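Local coordinates for protein probable transcriptional regulator (Rhodococcus jostii, PDB 3HIM) that probably binds operator DNA through a helix-turn-helix of the TetR family and regulates transcription as a likely dimer, at the interface of chains A and B. Residues are numbered along the deposited sequence; one frame, centred on the assembly and turned at random. Chains: chain A/B, Probable transcriptional regulator.

Contact 1: the interface of chains A and B. Residues chain A 156-157, 159-160, 163-164; chain B 181, 187, 190, 193-194.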
ATOM      1  N   PHE A 156     -22.042  -4.768  -5.045  1.00 17.08           N
ATOM      2  CA  PHE A 156     -22.249  -3.559  -5.842  1.00 17.35           C
ATOM      3  C   PHE A 156     -21.413  -3.705  -7.129  1.00 16.80           C
ATOM      4  O   PHE A 156     -21.888  -3.477  -8.235  1.00 16.83           O
ATOM      5  CB  PHE A 156     -21.737  -2.308  -5.099  1.00 17.65           C
ATOM      6  CG  PHE A 156     -22.744  -1.641  -4.175  1.00 19.96           C
ATOM      7  CD1 PHE A 156     -23.800  -0.879  -4.688  1.00 22.16           C
ATOM      8  CD2 PHE A 156     -22.573  -1.689  -2.783  1.00 20.96           C
ATOM      9  CE1 PHE A 156     -24.724  -0.222  -3.816  1.00 22.70           C
ATOM     10  CE2 PHE A 156     -23.474  -1.043  -1.911  1.00 22.67           C
ATOM     11  CZ  PHE A 156     -24.558  -0.309  -2.431  1.00 22.34           C
ATOM     12  N   ASP A 157     -20.148  -4.063  -6.975  1.00 16.55           N
ATOM     13  CA  ASP A 157     -19.214  -4.010  -8.092  1.00 16.27           C
ATOM     14  C   ASP A 157     -18.159  -5.055  -7.833  1.00 16.14           C
ATOM     15  O   ASP A 157     -17.332  -4.908  -6.929  1.00 15.50           O
ATOM     16  CB  ASP A 157     -18.589  -2.614  -8.195  1.00 15.80           C
ATOM     17  CG  ASP A 157     -17.674  -2.463  -9.403  1.00 17.26           C
ATOM     18  OD1 ASP A 157     -16.779  -3.312  -9.607  1.00 17.69           O
ATOM     19  OD2 ASP A 157     -17.841  -1.472 -10.155  1.00 20.48           O
ATOM     20  N   GLU A 159     -15.494  -6.255  -9.617  1.00 16.36           N
ATOM     21  CA  GLU A 159     -14.086  -5.863  -9.805  1.00 16.05           C
ATOM     22  C   GLU A 159     -13.597  -4.977  -8.649  1.00 15.22           C
ATOM     23  O   GLU A 159     -12.467  -5.129  -8.174  1.00 14.89           O
ATOM     24  CB  GLU A 159     -13.861  -5.181 -11.165  1.00 16.32           C
ATOM     25  CG  GLU A 159     -12.491  -4.507 -11.294  1.00 18.53           C
ATOM     26  CD  GLU A 159     -12.093  -4.116 -12.729  1.00 24.44           C
ATOM     27  OE1 GLU A 159     -12.953  -4.084 -13.643  1.00 24.32           O
ATOM     28  OE2 GLU A 159     -10.889  -3.819 -12.943  1.00 26.49           O
ATOM     29  N   ALA A 160     -14.458  -4.065  -8.189  1.00 14.58           N
ATOM     30  CA  ALA A 160     -14.068  -3.136  -7.142  1.00 13.70           C
ATOM     31  C   ALA A 160     -13.780  -3.870  -5.824  1.00 13.55           C
ATOM     32  O   ALA A 160     -12.793  -3.557  -5.132  1.00 13.17           O
ATOM     33  CB  ALA A 160     -15.127  -2.083  -6.946  1.00 13.28           C
ATOM     34  N   LEU A 163     -10.537  -6.014  -6.164  1.00 12.55           N
ATOM     35  CA  LEU A 163      -9.456  -5.053  -6.036  1.00 13.06           C
ATOM     36  C   LEU A 163      -9.215  -4.680  -4.568  1.00 12.54           C
ATOM     37  O   LEU A 163      -8.082  -4.732  -4.078  1.00 12.93           O
ATOM     38  CB  LEU A 163      -9.755  -3.796  -6.848  1.00 12.43           C
ATOM     39  CG  LEU A 163      -8.929  -2.586  -6.377  1.00 15.66           C
ATOM     40  CD1 LEU A 163      -7.429  -2.734  -6.765  1.00 16.72           C
ATOM     41  CD2 LEU A 163      -9.502  -1.317  -6.933  1.00 16.79           C
ATOM     42  N   ALA A 164     -10.270  -4.283  -3.867  1.00 12.41           N
ATOM     43  CA  ALA A 164     -10.110  -3.911  -2.466  1.00 12.05           C
ATOM     44  C   ALA A 164      -9.569  -5.081  -1.633  1.00 11.69           C
ATOM     45  O   ALA A 164      -8.688  -4.898  -0.815  1.00 12.28           O
ATOM     46  CB  ALA A 164     -11.401  -3.382  -1.896  1.00 11.96           C
TER
ATOM     47  N   TYR B 181      -8.880   2.164 -13.135  1.00 19.10           N
ATOM     48  CA  TYR B 181      -9.070   3.340 -12.335  1.00 18.75           C
ATOM     49  C   TYR B 181      -7.976   4.354 -12.555  1.00 18.38           C
ATOM     50  O   TYR B 181      -6.865   4.233 -12.016  1.00 18.32           O
ATOM     51  CB  TYR B 181      -9.209   2.968 -10.860  1.00 18.84           C
ATOM     52  CG  TYR B 181     -10.306   1.972 -10.597  1.00 19.03           C
ATOM     53  CD1 TYR B 181     -11.657   2.347 -10.674  1.00 19.22           C
ATOM     54  CD2 TYR B 181      -9.999   0.648 -10.259  1.00 20.03           C
ATOM     55  CE1 TYR B 181     -12.678   1.429 -10.418  1.00 18.51           C
ATOM     56  CE2 TYR B 181     -11.004  -0.277  -9.993  1.00 18.74           C
ATOM     57  CZ  TYR B 181     -12.334   0.113 -10.069  1.00 18.99           C
ATOM     58  OH  TYR B 181     -13.307  -0.818  -9.819  1.00 18.11           O
ATOM     59  N   ILE B 187     -12.641   5.727  -8.379  1.00 15.57           N
ATOM     60  CA  ILE B 187     -12.153   4.856  -7.324  1.00 16.35           C
ATOM     61  C   ILE B 187     -12.736   5.239  -5.951  1.00 16.16           C
ATOM     62  O   ILE B 187     -13.162   4.365  -5.189  1.00 16.65           O
ATOM     63  CB  ILE B 187     -10.598   4.686  -7.320  1.00 16.39           C
ATOM     64  CG1 ILE B 187     -10.174   3.651  -6.263  1.00 15.90           C
ATOM     65  CG2 ILE B 187      -9.896   6.019  -7.083  1.00 17.15           C
ATOM     66  CD1 ILE B 187     -10.803   2.271  -6.428  1.00 13.90           C
ATOM     67  N   ARG B 190     -16.295   3.883  -5.656  1.00 14.05           N
ATOM     68  CA  ARG B 190     -16.246   2.441  -5.391  1.00 14.11           C
ATOM     69  C   ARG B 190     -15.878   2.111  -3.942  1.00 13.75           C
ATOM     70  O   ARG B 190     -16.475   1.214  -3.318  1.00 14.21           O
ATOM     71  CB  ARG B 190     -15.264   1.776  -6.343  1.00 14.11           C
ATOM     72  CG  ARG B 190     -15.904   0.895  -7.371  1.00 17.07           C
ATOM     73  CD  ARG B 190     -16.661   1.637  -8.425  1.00 16.96           C
ATOM     74  NE  ARG B 190     -17.980   2.112  -7.981  1.00 16.65           N
ATOM     75  CZ  ARG B 190     -18.621   3.094  -8.601  1.00 15.59           C
ATOM     76  NH1 ARG B 190     -18.062   3.643  -9.674  1.00 15.76           N
ATOM     77  NH2 ARG B 190     -19.792   3.530  -8.169  1.00 14.80           N
ATOM     78  N   GLU B 193     -18.693   2.870  -1.418  1.00 13.63           N
ATOM     79  CA  GLU B 193     -19.679   1.774  -1.349  1.00 13.76           C
ATOM     80  C   GLU B 193     -19.195   0.642  -0.445  1.00 13.52           C
ATOM     81  O   GLU B 193     -19.974   0.066   0.340  1.00 13.34           O
ATOM     82  CB  GLU B 193     -19.966   1.224  -2.741  1.00 13.44           C
ATOM     83  CG  GLU B 193     -20.748   2.203  -3.602  1.00 14.70           C
ATOM     84  CD  GLU B 193     -20.551   1.953  -5.083  1.00 16.42           C
ATOM     85  OE1 GLU B 193     -19.840   0.978  -5.449  1.00 15.30           O
ATOM     86  OE2 GLU B 193     -21.096   2.747  -5.875  1.00 15.33           O
ATOM     87  N   LEU B 194     -17.907   0.328  -0.574  1.00 13.16           N
ATOM     88  CA  LEU B 194     -17.320  -0.785   0.181  1.00 13.38           C
ATOM     89  C   LEU B 194     -17.164  -0.464   1.671  1.00 12.92           C
ATOM     90  O   LEU B 194     -17.426  -1.323   2.508  1.00 13.65           O
ATOM     91  CB  LEU B 194     -16.001  -1.236  -0.449  1.00 12.51           C
ATOM     92  CG  LEU B 194     -16.144  -1.865  -1.842  1.00 13.33           C
ATOM     93  CD1 LEU B 194     -14.807  -1.775  -2.616  1.00 12.50           C
ATOM     94  CD2 LEU B 194     -16.638  -3.316  -1.768  1.00 10.32           C
TER
HETATM   95  O   HOH W   1     -15.704  -0.504 -11.385  1.00 14.70           O
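A:Leu163 reaches chain B with its CD2 branch. That methyl lies 3.6 Å from CE2 of the B:Tyr181 ring, and the two side chains slide past each other in opposite directions. CD1 of B:Ile187 meets the same methyl and also covers one face of the B:Tyr181 ring, over its centre, so B:Ile187 backs the tyrosine from its own chain. The next residue, A:Ala164, packs CB on B:Leu194 CD1 at 3.8 Å. A:Ala160 turns its small CB to the aliphatic stem of B:Arg190; the modelled distance there is too short to carry weight. Also closely packed, the B:Glu193 carboxylate stacks by the A:Phe156 ring, the planes 20° apart, with B:Glu193 CG over the ring centre.

The water-bridged side is looser. With CG anti to the backbone N (chi1 -176°), A:Asp157 brings OD1 to the backbone N of A:Ala160 at 2.8 Å, capping helix 158-175, while OD2 faces chain B. Water 1 lies 2.6 Å from A:Asp157 OD2 and 2.9 Å from the B:Tyr181 hydroxyl OH, and so bridges the chains. B:Arg190 bends at chi2 and chi3. Its stem passes A:Asp157 OD2, and B:Arg190 NH2 pairs with B:Glu193 OE2 at 2.8 Å in a salt bridge. The patch joins helix 158-175 and the loop just before it to helix 184-198 and loop residue B:Tyr181 of the other chain, and probably helps hold the regulator as a dimer.

Contact 2: the interface of chains A and B. Residues chain A 168, 175, 181, 187, 191, 194; chain B 160, 163-164, 167.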
ATOM      1  N   LEU A 168      -5.975  -4.803   0.269  1.00 13.83           N
ATOM      2  CA  LEU A 168      -5.875  -5.009   1.707  1.00 13.70           C
ATOM      3  C   LEU A 168      -4.790  -6.014   2.071  1.00 13.44           C
ATOM      4  O   LEU A 168      -4.005  -5.784   2.983  1.00 13.71           O
ATOM      5  CB  LEU A 168      -7.214  -5.465   2.291  1.00 13.39           C
ATOM      6  CG  LEU A 168      -8.207  -4.335   2.545  1.00 14.07           C
ATOM      7  CD1 LEU A 168      -9.578  -4.898   2.935  1.00 13.95           C
ATOM      8  CD2 LEU A 168      -7.661  -3.410   3.640  1.00 12.77           C
ATOM      9  N   TRP A 175       2.434  -2.751   6.825  1.00 16.93           N
ATOM     10  CA  TRP A 175       2.237  -2.377   8.249  1.00 17.37           C
ATOM     11  C   TRP A 175       2.429  -3.480   9.310  1.00 17.52           C
ATOM     12  O   TRP A 175       2.614  -3.183  10.495  1.00 17.88           O
ATOM     13  CB  TRP A 175       0.876  -1.690   8.439  1.00 16.78           C
ATOM     14  CG  TRP A 175      -0.330  -2.590   8.118  1.00 16.49           C
ATOM     15  CD1 TRP A 175      -1.061  -2.604   6.961  1.00 14.50           C
ATOM     16  CD2 TRP A 175      -0.915  -3.594   8.968  1.00 14.44           C
ATOM     17  NE1 TRP A 175      -2.067  -3.549   7.039  1.00 14.90           N
ATOM     18  CE2 TRP A 175      -1.998  -4.171   8.255  1.00 13.31           C
ATOM     19  CE3 TRP A 175      -0.636  -4.055  10.264  1.00 13.43           C
ATOM     20  CZ2 TRP A 175      -2.791  -5.182   8.788  1.00 11.99           C
ATOM     21  CZ3 TRP A 175      -1.421  -5.074  10.790  1.00 14.20           C
ATOM     22  CH2 TRP A 175      -2.493  -5.626  10.049  1.00 13.17           C
ATOM     23  N   TYR A 181      -2.354  -5.432  15.498  1.00 20.69           N
ATOM     24  CA  TYR A 181      -2.289  -6.816  15.033  1.00 20.09           C
ATOM     25  C   TYR A 181      -0.874  -7.311  14.874  1.00 19.86           C
ATOM     26  O   TYR A 181      -0.137  -6.799  14.026  1.00 20.65           O
ATOM     27  CB  TYR A 181      -3.045  -6.990  13.708  1.00 20.44           C
ATOM     28  CG  TYR A 181      -4.479  -6.505  13.782  1.00 21.04           C
ATOM     29  CD1 TYR A 181      -5.481  -7.307  14.339  1.00 20.85           C
ATOM     30  CD2 TYR A 181      -4.834  -5.230  13.310  1.00 21.89           C
ATOM     31  CE1 TYR A 181      -6.795  -6.855  14.432  1.00 21.51           C
ATOM     32  CE2 TYR A 181      -6.156  -4.774  13.398  1.00 22.56           C
ATOM     33  CZ  TYR A 181      -7.122  -5.598  13.960  1.00 22.30           C
ATOM     34  OH  TYR A 181      -8.420  -5.159  14.066  1.00 25.15           O
ATOM     35  N   ILE A 187      -5.588 -10.899  12.207  1.00 16.16           N
ATOM     36  CA  ILE A 187      -5.866  -9.964  11.112  1.00 16.36           C
ATOM     37  C   ILE A 187      -6.565 -10.665   9.955  1.00 15.57           C
ATOM     38  O   ILE A 187      -7.437 -10.085   9.303  1.00 14.31           O
ATOM     39  CB  ILE A 187      -4.619  -9.113  10.658  1.00 16.55           C
ATOM     40  CG1 ILE A 187      -5.026  -8.083   9.591  1.00 17.44           C
ATOM     41  CG2 ILE A 187      -3.496  -9.986  10.125  1.00 15.94           C
ATOM     42  CD1 ILE A 187      -6.083  -7.087  10.050  1.00 15.22           C
ATOM     43  N   TYR A 191     -10.192  -9.627   8.499  1.00 16.06           N
ATOM     44  CA  TYR A 191     -10.286  -9.234   7.099  1.00 16.72           C
ATOM     45  C   TYR A 191     -11.279 -10.122   6.367  1.00 16.97           C
ATOM     46  O   TYR A 191     -11.927  -9.676   5.433  1.00 17.89           O
ATOM     47  CB  TYR A 191      -8.917  -9.247   6.426  1.00 16.31           C
ATOM     48  CG  TYR A 191      -8.141  -7.938   6.533  1.00 16.22           C
ATOM     49  CD1 TYR A 191      -8.619  -6.875   7.289  1.00 16.43           C
ATOM     50  CD2 TYR A 191      -6.910  -7.781   5.875  1.00 16.13           C
ATOM     51  CE1 TYR A 191      -7.911  -5.672   7.385  1.00 15.47           C
ATOM     52  CE2 TYR A 191      -6.177  -6.601   5.974  1.00 15.85           C
ATOM     53  CZ  TYR A 191      -6.688  -5.543   6.735  1.00 17.79           C
ATOM     54  OH  TYR A 191      -5.980  -4.366   6.829  1.00 17.46           O
ATOM     55  N   LEU A 194     -14.571  -8.486   7.031  1.00 17.88           N
ATOM     56  CA  LEU A 194     -14.742  -7.287   6.194  1.00 18.15           C
ATOM     57  C   LEU A 194     -15.060  -7.617   4.739  1.00 18.05           C
ATOM     58  O   LEU A 194     -15.923  -6.990   4.146  1.00 18.32           O
ATOM     59  CB  LEU A 194     -13.516  -6.385   6.291  1.00 17.38           C
ATOM     60  CG  LEU A 194     -13.363  -5.764   7.682  1.00 18.24           C
ATOM     61  CD1 LEU A 194     -12.023  -5.019   7.807  1.00 17.10           C
ATOM     62  CD2 LEU A 194     -14.569  -4.836   8.026  1.00 16.35           C
TER
ATOM     63  N   ALA B 160     -10.662  -2.527  13.404  1.00 15.67           N
ATOM     64  CA  ALA B 160     -10.429  -3.254  12.136  1.00 15.68           C
ATOM     65  C   ALA B 160     -10.993  -2.497  10.925  1.00 15.35           C
ATOM     66  O   ALA B 160     -10.354  -2.422   9.874  1.00 15.12           O
ATOM     67  CB  ALA B 160     -11.021  -4.646  12.200  1.00 15.86           C
ATOM     68  N   LEU B 163      -8.779   0.673  10.343  1.00 16.88           N
ATOM     69  CA  LEU B 163      -7.552   0.160   9.689  1.00 17.50           C
ATOM     70  C   LEU B 163      -7.799  -0.157   8.217  1.00 17.51           C
ATOM     71  O   LEU B 163      -7.077   0.345   7.349  1.00 18.05           O
ATOM     72  CB  LEU B 163      -6.958  -1.079  10.370  1.00 17.33           C
ATOM     73  CG  LEU B 163      -5.954  -1.903   9.500  1.00 19.70           C
ATOM     74  CD1 LEU B 163      -4.599  -1.151   9.243  1.00 19.19           C
ATOM     75  CD2 LEU B 163      -5.656  -3.272  10.090  1.00 20.59           C
ATOM     76  N   ALA B 164      -8.825  -0.957   7.927  1.00 16.97           N
ATOM     77  CA  ALA B 164      -9.030  -1.361   6.545  1.00 16.92           C
ATOM     78  C   ALA B 164      -9.229  -0.154   5.628  1.00 17.05           C
ATOM     79  O   ALA B 164      -8.705  -0.123   4.513  1.00 17.48           O
ATOM     80  CB  ALA B 164     -10.171  -2.347   6.416  1.00 16.11           C
ATOM     81  N   SER B 167      -5.933   1.704   5.300  1.00 15.88           N
ATOM     82  CA  SER B 167      -5.097   0.851   4.479  1.00 15.31           C
ATOM     83  C   SER B 167      -5.422   0.955   2.964  1.00 15.25           C
ATOM     84  O   SER B 167      -4.512   1.089   2.120  1.00 13.99           O
ATOM     85  CB  SER B 167      -5.168  -0.589   4.982  1.00 14.85           C
ATOM     86  OG  SER B 167      -4.602  -1.429   4.016  1.00 14.80           O
TER
HETATM   87  O   HOH W   2      -4.145  -4.052   4.951  1.00  9.10           O
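B:Leu163 pushes its branched tip into a group of chain A side chains, and apolar packing carries most of this contact. Its CG is anti to the backbone N (chi1 162°), which sends both methyls toward chain A. CD1 sits above one face of the A:Trp175 indole, offset toward the rim, while CD2 lies 3.7 Å from CZ2 of the same ring; the two side chains meet tip to tip. CD2 also touches A:Tyr181 CE2 at 3.7 Å and A:Ile187 CD1 at 3.8 Å. A:Tyr191 crosses the leucine at about a right angle, its hydroxyl OH 3.5 Å from CD2. Behind the leucine, A:Ile187 CD1 covers one face of the A:Tyr181 ring over its centre and one face of the A:Tyr191 ring toward its rim. A second apolar group forms around B:Ala164, whose CB meets A:Leu194 CD1 at 3.5 Å and also packs by A:Leu168 CD2.

Polar contact across the patch runs through water 2. The indole NE1 of A:Trp175 gives it a nearly straight bond (176° at H) in the ring plane. The A:Tyr191 hydroxyl and the backbone O of A:Leu168 each lie 2.6 Å from this water. B:Ser167 OG reaches it from the other chain at 2.8 Å. These groups, from both chains, hold the water between the subunits.

Chain B contributes helix 158-175. Chain A contributes the same helix, helix 184-198 and the loop residue A:Tyr181, within the C-terminal region of this TetR-family protein.

Contact 3: the interface of chains A and B. Residues chain A 154-156, 198-200; chain B 193, 197, 203.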
ATOM      1  N   HIS A 154     -24.430 -10.184  -2.581  1.00 18.01           N
ATOM      2  CA  HIS A 154     -25.054  -9.160  -3.386  1.00 17.90           C
ATOM      3  C   HIS A 154     -24.114  -7.988  -3.600  1.00 17.35           C
ATOM      4  O   HIS A 154     -24.332  -6.915  -3.042  1.00 17.06           O
ATOM      5  CB  HIS A 154     -26.367  -8.733  -2.739  1.00 18.36           C
ATOM      6  CG  HIS A 154     -27.363  -9.846  -2.658  1.00 20.42           C
ATOM      7  ND1 HIS A 154     -27.319 -10.816  -1.676  1.00 21.42           N
ATOM      8  CD2 HIS A 154     -28.405 -10.170  -3.460  1.00 21.32           C
ATOM      9  CE1 HIS A 154     -28.307 -11.672  -1.862  1.00 21.34           C
ATOM     10  NE2 HIS A 154     -28.981 -11.302  -2.937  1.00 22.21           N
ATOM     11  N   PRO A 155     -23.052  -8.197  -4.409  1.00 17.08           N
ATOM     12  CA  PRO A 155     -22.028  -7.167  -4.586  1.00 17.08           C
ATOM     13  C   PRO A 155     -22.517  -5.963  -5.402  1.00 17.07           C
ATOM     14  O   PRO A 155     -23.350  -6.120  -6.293  1.00 17.27           O
ATOM     15  CB  PRO A 155     -20.898  -7.912  -5.316  1.00 17.17           C
ATOM     16  CG  PRO A 155     -21.582  -9.042  -6.030  1.00 17.68           C
ATOM     17  CD  PRO A 155     -22.747  -9.426  -5.175  1.00 17.00           C
ATOM     18  N   PHE A 156     -22.042  -4.768  -5.045  1.00 17.08           N
ATOM     19  CA  PHE A 156     -22.249  -3.559  -5.842  1.00 17.35           C
ATOM     20  C   PHE A 156     -21.413  -3.705  -7.129  1.00 16.80           C
ATOM     21  O   PHE A 156     -21.888  -3.477  -8.235  1.00 16.83           O
ATOM     22  CB  PHE A 156     -21.737  -2.308  -5.099  1.00 17.65           C
ATOM     23  CG  PHE A 156     -22.744  -1.641  -4.175  1.00 19.96           C
ATOM     24  CD1 PHE A 156     -23.800  -0.879  -4.688  1.00 22.16           C
ATOM     25  CD2 PHE A 156     -22.573  -1.689  -2.783  1.00 20.96           C
ATOM     26  CE1 PHE A 156     -24.724  -0.222  -3.816  1.00 22.70           C
ATOM     27  CE2 PHE A 156     -23.474  -1.043  -1.911  1.00 22.67           C
ATOM     28  CZ  PHE A 156     -24.558  -0.309  -2.431  1.00 22.34           C
ATOM     29  N   MET A 198     -18.262  -6.741   2.571  1.00 16.71           N
ATOM     30  CA  MET A 198     -18.039  -5.986   1.351  1.00 16.90           C
ATOM     31  C   MET A 198     -18.953  -6.481   0.239  1.00 17.69           C
ATOM     32  O   MET A 198     -19.570  -5.679  -0.453  1.00 17.91           O
ATOM     33  CB  MET A 198     -16.577  -6.091   0.907  1.00 16.14           C
ATOM     34  CG  MET A 198     -15.651  -5.042   1.503  1.00 14.31           C
ATOM     35  SD  MET A 198     -14.041  -5.160   0.680  1.00 12.97           S
ATOM     36  CE  MET A 198     -13.096  -5.814   2.043  1.00 13.57           C
ATOM     37  N   VAL A 199     -19.056  -7.799   0.095  1.00 18.15           N
ATOM     38  CA  VAL A 199     -19.788  -8.407  -1.019  1.00 18.85           C
ATOM     39  C   VAL A 199     -21.272  -8.683  -0.726  1.00 19.81           C
ATOM     40  O   VAL A 199     -21.987  -9.232  -1.565  1.00 19.42           O
ATOM     41  CB  VAL A 199     -19.121  -9.707  -1.483  1.00 18.46           C
ATOM     42  CG1 VAL A 199     -17.726  -9.427  -1.969  1.00 17.97           C
ATOM     43  CG2 VAL A 199     -19.140 -10.751  -0.364  1.00 16.95           C
ATOM     44  N   GLY A 200     -21.720  -8.307   0.465  1.00 21.26           N
ATOM     45  CA  GLY A 200     -23.139  -8.353   0.800  1.00 23.31           C
ATOM     46  C   GLY A 200     -23.557  -9.675   1.386  1.00 25.00           C
ATOM     47  O   GLY A 200     -24.661 -10.150   1.144  1.00 25.36           O
TER
ATOM     48  N   GLU B 193     -18.693   2.870  -1.418  1.00 13.63           N
ATOM     49  CA  GLU B 193     -19.679   1.774  -1.349  1.00 13.76           C
ATOM     50  C   GLU B 193     -19.195   0.642  -0.445  1.00 13.52           C
ATOM     51  O   GLU B 193     -19.974   0.066   0.340  1.00 13.34           O
ATOM     52  CB  GLU B 193     -19.966   1.224  -2.741  1.00 13.44           C
ATOM     53  CG  GLU B 193     -20.748   2.203  -3.602  1.00 14.70           C
ATOM     54  CD  GLU B 193     -20.551   1.953  -5.083  1.00 16.42           C
ATOM     55  OE1 GLU B 193     -19.840   0.978  -5.449  1.00 15.30           O
ATOM     56  OE2 GLU B 193     -21.096   2.747  -5.875  1.00 15.33           O
ATOM     57  N   ARG B 197     -20.473  -0.744   3.334  1.00 12.88           N
ATOM     58  CA  ARG B 197     -20.766  -2.165   3.493  1.00 13.54           C
ATOM     59  C   ARG B 197     -19.972  -2.801   4.635  1.00 13.97           C
ATOM     60  O   ARG B 197     -20.508  -3.614   5.401  1.00 13.58           O
ATOM     61  CB  ARG B 197     -20.517  -2.928   2.187  1.00 13.43           C
ATOM     62  CG  ARG B 197     -21.628  -2.789   1.171  1.00 13.59           C
ATOM     63  CD  ARG B 197     -22.668  -3.864   1.394  1.00 15.96           C
ATOM     64  NE  ARG B 197     -23.731  -3.897   0.382  1.00 16.68           N
ATOM     65  CZ  ARG B 197     -23.780  -4.738  -0.652  1.00 16.45           C
ATOM     66  NH1 ARG B 197     -22.813  -5.613  -0.870  1.00 15.50           N
ATOM     67  NH2 ARG B 197     -24.810  -4.697  -1.484  1.00 15.63           N
ATOM     68  N   ASP B 203     -27.725  -0.029   2.320  1.00 32.30           N
ATOM     69  CA  ASP B 203     -27.311   0.441   0.983  1.00 32.75           C
ATOM     70  C   ASP B 203     -28.079   1.681   0.534  1.00 32.73           C
ATOM     71  O   ASP B 203     -28.385   2.558   1.341  1.00 32.85           O
ATOM     72  CB  ASP B 203     -27.451  -0.679  -0.065  1.00 32.83           C
ATOM     73  CG  ASP B 203     -26.614  -1.919   0.268  1.00 33.40           C
ATOM     74  OD1 ASP B 203     -25.725  -1.842   1.147  1.00 34.32           O
ATOM     75  OD2 ASP B 203     -26.850  -2.976  -0.356  1.00 33.55           O
TER
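B:Arg197 reaches across from helix 184-198 of one subunit to the backbone of the other, in the C-terminal region of this TetR-family regulator. Its CB lies 4.0 Å from A:Met198 CA. CG is anti to the carbonyl carbon, and the chain bends at chi2 (-88°). CG then lies at the edge of the A:Phe156 ring, in its plane, and CD passes by the backbone O of A:Met198. B:Arg197 NE is 3.7 Å from A:Phe156 CE2. B:Arg197 NE also gives a hydrogen bond of 3.0 Å to B:Asp203 OD1, in the guanidinium plane and on the syn side of the carboxylate. CZ has A:Phe156 CD2 over one face of the guanidinium, the two planes 33° apart.

At the tip, NH1 and NH2 grip one atom end-on, the backbone O of A:His154. B:Arg197 NH2 meets A:His154 O at 2.8 Å, nearly along the C=O axis (173° at the oxygen). B:Arg197 NH1 meets A:His154 O at 3.0 Å from above the carbonyl plane. B:Arg197 NH1 also gives a longer bond of 3.3 Å to A:Met198 O, tilted from the guanidinium plane. B:Arg197 NH2 further pairs with B:Asp203 OD2 at 2.9 Å in a salt bridge, from above the carboxylate plane. B:Asp203 therefore takes the arginine side-on, one nitrogen to each oxygen. This should fix the rotation of the guanidinium and turn its far end to chain A. The aspartate also passes alongside A:Phe156, with CB and CG against the ring atom CZ.

All three contacts belong to one two-fold interface between chains A and B, and each has a twin with the chains exchanged. Contacts 1 and 3 are neighbours, their C-alpha centres about 9 Å apart, and they share A:Phe156 and B:Glu193. The C-alpha centre of contact 2 lies about 17 Å from that of contact 1 and about 18 Å from that of contact 3. Contacts 1 and 2 are in part two-fold counterparts. Helix 184-198 takes part in all three. Direct hydrogen bonds between the chains appear in contact 3, while contacts 1 and 2 combine packing with water bridges; together they probably support a dimer.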